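DNA polymerase III subunit beta (Helicobacter pylori 26695, PDB 4S3I) forms the dimeric beta sliding clamp, which tethers DNA polymerases and other proteins to DNA and so confers processivity in replication. Local coordinates at residues A[28-37]-A[70-78]; A[123-134]-A[214-225]. All coordinates share one frame; numbering follows the deposited sequence.

How the contacts relate
Contact 1 (28-37 with 70-78) and contact 2 (123-134 with 214-225) are antiparallel strand pairings near the two ends of one long sheet, their centres 29 Å apart and their nearest atoms about 17 Å apart. Contact 1 lies in the N-terminal domain and is almost wholly buried: one of its strands, 68-73, runs straight into helix 74-82, and its polar side chains are gripped by neighbours. Contact 2 pairs strands 127-131 and 217-221 and is only partly buried, one face largely apolar, the other carrying serine, lysine and glutamate, with bulges and waters at its ends. Contact 1 also reaches the second subunit, through Lys76; contact 2 touches no other chain.

Contact 1. Residues A[28-37]-A[70-78]; sequences ASSIASHIHL and GTINGKKFL
Ile35 and Ile72 exchange two backbone bonds, Ile35 N to Ile72 O at 2.7 Å and its reverse; Leu37 and Gly70 form the next hydrogen-bonded pair. Strands 34-37 and 70-73 are antiparallel, their short axes 4.3 Å and 153° apart. They form one edge of the N-terminal domain's sheet, and helix 74-82 follows. Gly74 N extends the pairing, donating to Ser33 O (3.0 Å) in that carbonyl's plane. A water within reach of Ser33 O accepts from Lys75 N of the first helical turn.

The polar side chains centre on His34. Its ring lies flat over the Ile72-Asn73 peptide, with Ile72 C and Asn73 N both beneath its centre, while ND1 at the rim is hydrogen-bonded to Thr71 OG1 (2.9 Å). A chi1 of 82° sets that hydroxyl between the threonine's own N and carbonyl carbon, and Phe112 N donates to it as well; the ring of Phe112 stacks on His34. Asn73 is the N-cap residue: OD1 takes Lys76 N at 2.9 Å, the N-H pointing almost straight at it (173°), while ND2 lies 3.1 Å from Ser33 OG, with Ala28 CB also close. Lys76 reaches on to a salt bridge with Glu300 of the second subunit.

Apolar contacts fill the side bearing Ile35, Leu37 and Ile72. Ile35 CD1 rests on Gly74 CA (3.6 Å), and Leu37 CD1 meets Ile72 CG2 at 4.0 Å. Leu12 and Leu16 of helix 9-19 pack against Phe77 from beyond the pair.

The chemistry implies a closely bonded strand-to-helix junction: the peptide beneath and the ND1 bond fix the rotation of the His34 imidazole, Phe112 N positions the hydroxyl it binds, and the Asn73 cap satisfies an N-H of the opening helical turn.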
loop_
_atom_site.group_PDB
_atom_site.type_symbol
_atom_site.label_atom_id
_atom_site.label_comp_id
_atom_site.label_asym_id
_atom_site.label_seq_id
_atom_site.Cartn_x
_atom_site.Cartn_y
_atom_site.Cartn_z
ATOM N N ALA A 28 14.546 2.510 20.442
ATOM C CA ALA A 28 13.826 1.787 21.489
ATOM C C ALA A 28 14.473 1.973 22.853
ATOM O O ALA A 28 13.883 1.621 23.864
ATOM C CB ALA A 28 13.714 0.306 21.141
ATOM N N SER A 29 15.682 2.520 22.883
ATOM C CA SER A 29 16.363 2.754 24.152
ATOM C C SER A 29 15.893 4.058 24.832
ATOM O O SER A 29 16.291 4.367 25.965
ATOM C CB SER A 29 17.873 2.770 23.956
ATOM O OG SER A 29 18.290 3.967 23.339
ATOM N N SER A 30 15.040 4.817 24.144
ATOM C CA SER A 30 14.526 6.081 24.694
ATOM C C SER A 30 13.120 5.911 25.253
ATOM O O SER A 30 12.292 5.226 24.651
ATOM C CB SER A 30 14.508 7.179 23.623
ATOM O OG SER A 30 13.799 8.330 24.064
ATOM N N ILE A 31 12.838 6.572 26.377
ATOM C CA ILE A 31 11.509 6.479 26.971
ATOM C C ILE A 31 10.441 7.039 26.027
ATOM O O ILE A 31 9.268 6.734 26.172
ATOM C CB ILE A 31 11.426 7.141 28.384
ATOM C CG1 ILE A 31 10.152 6.701 29.120
ATOM C CG2 ILE A 31 11.497 8.666 28.303
ATOM C CD1 ILE A 31 10.217 6.922 30.621
ATOM N N ALA A 32 10.850 7.842 25.044
ATOM C CA ALA A 32 9.891 8.331 24.034
ATOM C C ALA A 32 9.281 7.201 23.205
ATOM O O ALA A 32 8.260 7.399 22.534
ATOM C CB ALA A 32 10.514 9.388 23.134
ATOM N N SER A 33 9.917 6.030 23.222
ATOM C CA SER A 33 9.387 4.863 22.516
ATOM C C SER A 33 8.454 4.027 23.400
ATOM O O SER A 33 7.962 2.964 22.977
ATOM C CB SER A 33 10.522 3.975 22.003
ATOM O OG SER A 33 11.162 3.298 23.073
ATOM N N HIS A 34 8.219 4.510 24.623
ATOM C CA HIS A 34 7.506 3.745 25.644
ATOM C C HIS A 34 6.101 4.259 25.973
ATOM O O HIS A 34 5.837 5.467 25.950
ATOM C CB HIS A 34 8.325 3.688 26.943
ATOM C CG HIS A 34 9.315 2.571 26.979
ATOM N ND1 HIS A 34 9.562 1.829 28.115
ATOM C CD2 HIS A 34 10.120 2.062 26.014
ATOM C CE1 HIS A 34 10.477 0.915 27.850
ATOM N NE2 HIS A 34 10.826 1.030 26.582
ATOM N N ILE A 35 5.229 3.316 26.314
ATOM C CA ILE A 35 3.902 3.607 26.824
ATOM C C ILE A 35 3.909 3.481 28.351
ATOM O O ILE A 35 4.419 2.499 28.897
ATOM C CB ILE A 35 2.869 2.645 26.231
ATOM C CG1 ILE A 35 2.672 2.957 24.743
ATOM C CG2 ILE A 35 1.548 2.733 26.987
ATOM C CD1 ILE A 35 1.882 1.884 23.953
ATOM N N HIS A 36 3.362 4.490 29.032
ATOM C CA HIS A 36 3.214 4.463 30.486
ATOM C C HIS A 36 1.948 3.664 30.816
ATOM O O HIS A 36 0.889 3.838 30.183
ATOM C CB HIS A 36 3.118 5.892 31.020
ATOM C CG HIS A 36 2.999 5.995 32.508
ATOM N ND1 HIS A 36 1.800 5.835 33.173
ATOM C CD2 HIS A 36 3.918 6.296 33.459
ATOM C CE1 HIS A 36 1.993 6.015 34.472
ATOM N NE2 HIS A 36 3.267 6.299 34.667
ATOM N N LEU A 37 2.055 2.776 31.798
ATOM C CA LEU A 37 0.923 1.941 32.191
ATOM C C LEU A 37 0.574 2.249 33.639
ATOM O O LEU A 37 1.467 2.430 34.473
ATOM C CB LEU A 37 1.269 0.459 32.071
ATOM C CG LEU A 37 1.720 -0.088 30.727
ATOM C CD1 LEU A 37 2.089 -1.569 30.854
ATOM C CD2 LEU A 37 0.625 0.101 29.677
ATOM N N GLY A 70 4.031 1.261 35.496
ATOM C CA GLY A 70 5.203 0.759 34.790
ATOM C C GLY A 70 5.258 1.363 33.390
ATOM O O GLY A 70 4.422 2.198 33.050
ATOM N N THR A 71 6.243 0.966 32.583
ATOM C CA THR A 71 6.337 1.430 31.189
ATOM C C THR A 71 6.779 0.274 30.326
ATOM O O THR A 71 7.369 -0.676 30.830
ATOM C CB THR A 71 7.388 2.540 30.991
ATOM O OG1 THR A 71 8.687 1.941 30.869
ATOM C CG2 THR A 71 7.375 3.539 32.148
ATOM N N ILE A 72 6.537 0.371 29.021
ATOM C CA ILE A 72 6.919 -0.686 28.104
ATOM C C ILE A 72 7.045 -0.105 26.699
ATOM O O ILE A 72 6.320 0.830 26.338
ATOM C CB ILE A 72 5.878 -1.846 28.137
ATOM C CG1 ILE A 72 6.349 -3.051 27.327
ATOM C CG2 ILE A 72 4.482 -1.368 27.709
ATOM C CD1 ILE A 72 5.277 -4.121 27.141
ATOM N N ASN A 73 7.984 -0.643 25.924
ATOM C CA ASN A 73 8.132 -0.258 24.523
ATOM C C ASN A 73 6.835 -0.530 23.761
ATOM O O ASN A 73 6.402 -1.678 23.645
ATOM C CB ASN A 73 9.283 -1.024 23.874
ATOM C CG ASN A 73 9.552 -0.570 22.451
ATOM O OD1 ASN A 73 8.921 -1.040 21.516
ATOM N ND2 ASN A 73 10.500 0.354 22.289
ATOM N N GLY A 74 6.214 0.528 23.253
ATOM C CA GLY A 74 4.900 0.414 22.633
ATOM C C GLY A 74 4.860 -0.395 21.348
ATOM O O GLY A 74 3.886 -1.091 21.066
ATOM N N LYS A 75 5.919 -0.308 20.554
ATOM C CA LYS A 75 5.921 -1.029 19.276
ATOM C C LYS A 75 6.074 -2.535 19.496
ATOM O O LYS A 75 5.349 -3.336 18.908
ATOM C CB LYS A 75 7.021 -0.505 18.347
ATOM C CG LYS A 75 7.142 -1.296 17.019
ATOM C CD LYS A 75 8.463 -0.998 16.307
ATOM C CE LYS A 75 8.478 -1.561 14.884
ATOM N NZ LYS A 75 8.301 -3.036 14.841
ATOM N N LYS A 76 7.019 -2.913 20.349
ATOM C CA LYS A 76 7.213 -4.324 20.686
ATOM C C LYS A 76 5.962 -4.903 21.352
ATOM O O LYS A 76 5.560 -6.019 21.052
ATOM C CB LYS A 76 8.443 -4.507 21.591
ATOM C CG LYS A 76 9.770 -4.154 20.917
ATOM C CD LYS A 76 10.915 -4.067 21.935
ATOM C CE LYS A 76 12.206 -3.560 21.293
ATOM N NZ LYS A 76 12.871 -4.596 20.455
ATOM N N PHE A 77 5.372 -4.132 22.262
ATOM C CA PHE A 77 4.160 -4.529 22.981
ATOM C C PHE A 77 3.079 -4.882 21.976
ATOM O O PHE A 77 2.475 -5.946 22.047
ATOM C CB PHE A 77 3.685 -3.369 23.887
ATOM C CG PHE A 77 2.725 -3.779 24.984
ATOM C CD1 PHE A 77 2.464 -5.116 25.255
ATOM C CD2 PHE A 77 2.083 -2.808 25.750
ATOM C CE1 PHE A 77 1.578 -5.486 26.280
ATOM C CE2 PHE A 77 1.200 -3.163 26.780
ATOM C CZ PHE A 77 0.947 -4.503 27.042
ATOM N N LEU A 78 2.841 -3.999 21.017
ATOM C CA LEU A 78 1.814 -4.273 20.016
ATOM C C LEU A 78 2.218 -5.442 19.113
ATOM O O LEU A 78 1.373 -6.269 18.736
ATOM C CB LEU A 78 1.524 -3.027 19.189
ATOM C CG LEU A 78 0.602 -3.249 17.990
ATOM C CD1 LEU A 78 -0.748 -3.826 18.420
ATOM C CD2 LEU A 78 0.416 -1.947 17.229
HETATM O O HOH W 1 7.760 1.880 20.410
#

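Contact 2. Residues A[123-134]-A[214-225]; sequences IDPKVSIEVNAP and YENFSFKSDGML
Val131 and Phe217 lie side by side, pointing the same way, as a hydrogen-bonded pair where strands 127-131 and 217-221 run antiparallel. Followed outward, Val131 begins with CB over one face of the phenyl ring, 4.0 Å from the centroid of Phe217 and 17° off the ring normal, a CH-pi contact. From there CG1, anti to the backbone N (chi1 178°), reaches Phe217 CZ at 3.8 Å, and CG2 settles on CE2 of the same ring. Phe217 CG is held between its own N and carbonyl carbon (chi1 57°), which folds the ring back against the valine.

Along the same face Ile129 CG1 meets Phe219 CB at 3.7 Å. On the opposite face Ser128 CB abuts Lys220 CG (3.5 Å).

Both ends depart from regular pairing. Ser221 O accepts from Lys126 N (2.7 Å) and Val127 N (3.1 Å), a classic beta bulge; at the other end Asn216 and Phe217 both face Val131 in a G1 bulge. Beyond it Pro134 CB sits over the Tyr214 ring, 4.0 Å from its centroid.

These strands continue the sheet that passes from 53-60 to 233-238, joining the N-terminal and central domains of the clamp. Backbone bonding thus sets the register, and the sheet is amphipathic: on the largely apolar face Val131 and Phe217 pack on helix 135-143, and Val127 and Ile129 on strand 190-192, while serine, lysine and glutamate line the other side.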
loop_
_atom_site.group_PDB
_atom_site.type_symbol
_atom_site.label_atom_id
_atom_site.label_comp_id
_atom_site.label_asym_id
_atom_site.label_seq_id
_atom_site.Cartn_x
_atom_site.Cartn_y
_atom_site.Cartn_z
ATOM N N ILE A 123 -5.595 21.279 31.853
ATOM C CA ILE A 123 -5.741 22.704 31.616
ATOM C C ILE A 123 -6.887 23.299 32.425
ATOM O O ILE A 123 -7.792 22.581 32.864
ATOM C CB ILE A 123 -5.997 22.979 30.130
ATOM C CG1 ILE A 123 -7.303 22.304 29.683
ATOM C CG2 ILE A 123 -4.812 22.493 29.291
ATOM C CD1 ILE A 123 -7.685 22.573 28.215
ATOM N N ASP A 124 -6.832 24.612 32.619
ATOM C CA ASP A 124 -7.978 25.378 33.092
ATOM C C ASP A 124 -8.556 26.071 31.869
ATOM O O ASP A 124 -8.054 27.114 31.447
ATOM C CB ASP A 124 -7.556 26.417 34.126
ATOM C CG ASP A 124 -7.720 25.930 35.558
ATOM O OD1 ASP A 124 -6.810 26.203 36.374
ATOM O OD2 ASP A 124 -8.754 25.292 35.871
ATOM N N PRO A 125 -9.613 25.485 31.295
ATOM C CA PRO A 125 -10.077 25.862 29.954
ATOM C C PRO A 125 -10.550 27.311 29.913
ATOM O O PRO A 125 -11.130 27.787 30.892
ATOM C CB PRO A 125 -11.266 24.920 29.713
ATOM C CG PRO A 125 -11.179 23.853 30.811
ATOM C CD PRO A 125 -10.537 24.554 31.967
ATOM N N LYS A 126 -10.284 28.002 28.808
ATOM C CA LYS A 126 -10.808 29.346 28.586
ATOM C C LYS A 126 -11.974 29.231 27.627
ATOM O O LYS A 126 -12.833 30.105 27.554
ATOM C CB LYS A 126 -9.747 30.251 27.962
ATOM C CG LYS A 126 -8.556 30.526 28.852
ATOM C CD LYS A 126 -7.729 31.680 28.308
ATOM C CE LYS A 126 -6.612 32.053 29.269
ATOM N NZ LYS A 126 -6.161 33.459 29.076
ATOM N N VAL A 127 -11.979 28.149 26.868
ATOM C CA VAL A 127 -13.064 27.903 25.938
ATOM C C VAL A 127 -13.354 26.418 25.896
ATOM O O VAL A 127 -12.442 25.591 25.996
ATOM C CB VAL A 127 -12.745 28.443 24.524
ATOM C CG1 VAL A 127 -11.497 27.775 23.969
ATOM C CG2 VAL A 127 -13.925 28.227 23.574
ATOM N N SER A 128 -14.629 26.074 25.788
ATOM C CA SER A 128 -14.989 24.674 25.698
ATOM C C SER A 128 -16.251 24.521 24.875
ATOM O O SER A 128 -17.140 25.377 24.916
ATOM C CB SER A 128 -15.208 24.077 27.083
ATOM O OG SER A 128 -16.493 24.399 27.565
ATOM N N ILE A 129 -16.307 23.431 24.120
ATOM C CA ILE A 129 -17.518 23.024 23.436
ATOM C C ILE A 129 -17.748 21.522 23.594
ATOM O O ILE A 129 -16.808 20.746 23.821
ATOM C CB ILE A 129 -17.476 23.378 21.942
ATOM C CG1 ILE A 129 -16.212 22.814 21.290
ATOM C CG2 ILE A 129 -17.545 24.884 21.739
ATOM C CD1 ILE A 129 -16.292 22.821 19.761
ATOM N N GLU A 130 -19.014 21.135 23.492
ATOM C CA GLU A 130 -19.407 19.741 23.471
ATOM C C GLU A 130 -19.831 19.487 22.038
ATOM O O GLU A 130 -20.629 20.244 21.485
ATOM C CB GLU A 130 -20.584 19.504 24.428
ATOM C CG GLU A 130 -20.303 18.511 25.563
ATOM C CD GLU A 130 -19.351 19.054 26.630
ATOM O OE1 GLU A 130 -18.850 20.188 26.472
ATOM O OE2 GLU A 130 -19.103 18.345 27.634
ATOM N N VAL A 131 -19.274 18.451 21.422
ATOM C CA VAL A 131 -19.535 18.179 20.018
ATOM C C VAL A 131 -20.336 16.896 19.920
ATOM O O VAL A 131 -19.796 15.817 20.122
ATOM C CB VAL A 131 -18.212 18.046 19.244
ATOM C CG1 VAL A 131 -18.476 17.702 17.775
ATOM C CG2 VAL A 131 -17.416 19.329 19.346
ATOM N N ASN A 132 -21.630 17.002 19.628
ATOM C CA ASN A 132 -22.451 15.796 19.601
ATOM C C ASN A 132 -22.882 15.360 18.198
ATOM O O ASN A 132 -23.806 14.562 18.042
ATOM C CB ASN A 132 -23.653 15.931 20.543
ATOM C CG ASN A 132 -23.252 15.879 22.016
ATOM O OD1 ASN A 132 -23.618 16.756 22.799
ATOM N ND2 ASN A 132 -22.490 14.853 22.392
ATOM N N ALA A 133 -22.191 15.878 17.190
ATOM C CA ALA A 133 -22.463 15.547 15.794
ATOM C C ALA A 133 -21.147 15.530 15.030
ATOM O O ALA A 133 -20.151 16.068 15.516
ATOM C CB ALA A 133 -23.436 16.548 15.188
ATOM N N PRO A 134 -21.128 14.923 13.827
ATOM C CA PRO A 134 -19.832 14.783 13.150
ATOM C C PRO A 134 -19.307 16.067 12.516
ATOM O O PRO A 134 -18.265 16.020 11.865
ATOM C CB PRO A 134 -20.119 13.758 12.038
ATOM C CG PRO A 134 -21.401 13.076 12.443
ATOM C CD PRO A 134 -22.182 14.115 13.185
ATOM N N TYR A 214 -14.903 11.184 16.354
ATOM C CA TYR A 214 -15.907 11.369 15.319
ATOM C C TYR A 214 -17.030 12.263 15.859
ATOM O O TYR A 214 -17.212 13.395 15.413
ATOM C CB TYR A 214 -16.435 10.011 14.863
ATOM C CG TYR A 214 -17.445 10.104 13.746
ATOM C CD1 TYR A 214 -17.073 10.562 12.489
ATOM C CD2 TYR A 214 -18.766 9.719 13.944
ATOM C CE1 TYR A 214 -17.996 10.648 11.456
ATOM C CE2 TYR A 214 -19.697 9.799 12.919
ATOM C CZ TYR A 214 -19.303 10.264 11.679
ATOM O OH TYR A 214 -20.217 10.351 10.650
ATOM N N GLU A 215 -17.763 11.767 16.849
ATOM C CA GLU A 215 -18.750 12.599 17.520
ATOM C C GLU A 215 -18.811 12.275 19.010
ATOM O O GLU A 215 -18.178 11.320 19.471
ATOM C CB GLU A 215 -20.128 12.435 16.869
ATOM C CG GLU A 215 -20.648 11.006 16.884
ATOM C CD GLU A 215 -21.983 10.881 16.171
ATOM O OE1 GLU A 215 -22.463 11.908 15.636
ATOM O OE2 GLU A 215 -22.547 9.763 16.150
ATOM N N ASN A 216 -19.583 13.070 19.745
ATOM C CA ASN A 216 -19.723 12.921 21.190
ATOM C C ASN A 216 -18.370 12.964 21.900
ATOM O O ASN A 216 -17.917 11.972 22.486
ATOM C CB ASN A 216 -20.538 11.668 21.549
ATOM C CG ASN A 216 -21.997 11.774 21.106
ATOM O OD1 ASN A 216 -22.576 12.862 21.095
ATOM N ND2 ASN A 216 -22.591 10.642 20.735
ATOM N N PHE A 217 -17.722 14.122 21.802
ATOM C CA PHE A 217 -16.499 14.402 22.546
ATOM C C PHE A 217 -16.527 15.857 22.979
ATOM O O PHE A 217 -17.321 16.648 22.468
ATOM C CB PHE A 217 -15.240 14.111 21.721
ATOM C CG PHE A 217 -15.164 14.869 20.412
ATOM C CD1 PHE A 217 -15.648 14.299 19.241
ATOM C CD2 PHE A 217 -14.595 16.144 20.350
ATOM C CE1 PHE A 217 -15.578 14.988 18.032
ATOM C CE2 PHE A 217 -14.520 16.838 19.139
ATOM C CZ PHE A 217 -15.011 16.257 17.977
ATOM N N SER A 218 -15.678 16.214 23.932
ATOM C CA SER A 218 -15.555 17.609 24.317
ATOM C C SER A 218 -14.274 18.161 23.712
ATOM O O SER A 218 -13.331 17.410 23.454
ATOM C CB SER A 218 -15.501 17.737 25.831
ATOM O OG SER A 218 -14.361 17.085 26.326
ATOM N N PHE A 219 -14.246 19.465 23.475
ATOM C CA PHE A 219 -13.038 20.147 23.050
ATOM C C PHE A 219 -12.845 21.311 23.992
ATOM O O PHE A 219 -13.760 22.128 24.169
ATOM C CB PHE A 219 -13.165 20.658 21.604
ATOM C CG PHE A 219 -12.024 21.566 21.172
ATOM C CD1 PHE A 219 -11.996 22.913 21.540
ATOM C CD2 PHE A 219 -10.991 21.072 20.387
ATOM C CE1 PHE A 219 -10.943 23.739 21.140
ATOM C CE2 PHE A 219 -9.940 21.894 19.981
ATOM C CZ PHE A 219 -9.919 23.224 20.354
ATOM N N LYS A 220 -11.661 21.397 24.596
ATOM C CA LYS A 220 -11.347 22.506 25.489
ATOM C C LYS A 220 -9.963 23.058 25.216
ATOM O O LYS A 220 -9.063 22.328 24.807
ATOM C CB LYS A 220 -11.420 22.072 26.957
ATOM C CG LYS A 220 -12.758 21.538 27.410
ATOM C CD LYS A 220 -12.560 20.510 28.516
ATOM C CE LYS A 220 -13.877 20.073 29.128
ATOM N NZ LYS A 220 -14.480 21.153 29.959
ATOM N N SER A 221 -9.789 24.344 25.493
ATOM C CA SER A 221 -8.496 24.976 25.299
ATOM C C SER A 221 -8.237 26.084 26.304
ATOM O O SER A 221 -9.163 26.799 26.727
ATOM C CB SER A 221 -8.367 25.519 23.880
ATOM O OG SER A 221 -7.125 26.171 23.737
ATOM N N ASP A 222 -6.973 26.225 26.693
ATOM C CA ASP A 222 -6.593 27.315 27.583
ATOM C C ASP A 222 -5.770 28.355 26.829
ATOM O O ASP A 222 -5.157 29.247 27.432
ATOM C CB ASP A 222 -5.840 26.794 28.810
ATOM C CG ASP A 222 -4.560 26.049 28.454
ATOM O OD1 ASP A 222 -4.314 25.776 27.261
ATOM O OD2 ASP A 222 -3.797 25.721 29.389
ATOM N N GLY A 223 -5.772 28.242 25.501
ATOM C CA GLY A 223 -5.033 29.168 24.664
ATOM C C GLY A 223 -3.597 28.717 24.464
ATOM O O GLY A 223 -2.845 29.339 23.710
ATOM N N MET A 224 -3.216 27.629 25.134
ATOM C CA MET A 224 -1.865 27.083 25.010
ATOM C C MET A 224 -1.899 25.640 24.520
ATOM O O MET A 224 -1.127 25.247 23.645
ATOM C CB MET A 224 -1.119 27.193 26.346
ATOM C CG MET A 224 -0.891 28.629 26.781
ATOM S SD MET A 224 -0.093 28.763 28.391
ATOM C CE MET A 224 1.449 27.903 28.065
ATOM N N LEU A 225 -2.807 24.859 25.093
ATOM C CA LEU A 225 -3.025 23.484 24.676
ATOM C C LEU A 225 -4.490 23.340 24.293
ATOM O O LEU A 225 -5.343 24.101 24.762
ATOM C CB LEU A 225 -2.716 22.510 25.817
ATOM C CG LEU A 225 -1.335 22.552 26.477
ATOM C CD1 LEU A 225 -1.284 21.568 27.630
ATOM C CD2 LEU A 225 -0.227 22.234 25.474
HETATM O O HOH W 2 -4.798 25.827 32.111
HETATM O O HOH W 3 -24.848 11.741 19.157
HETATM O O HOH W 4 -17.390 16.058 14.939
#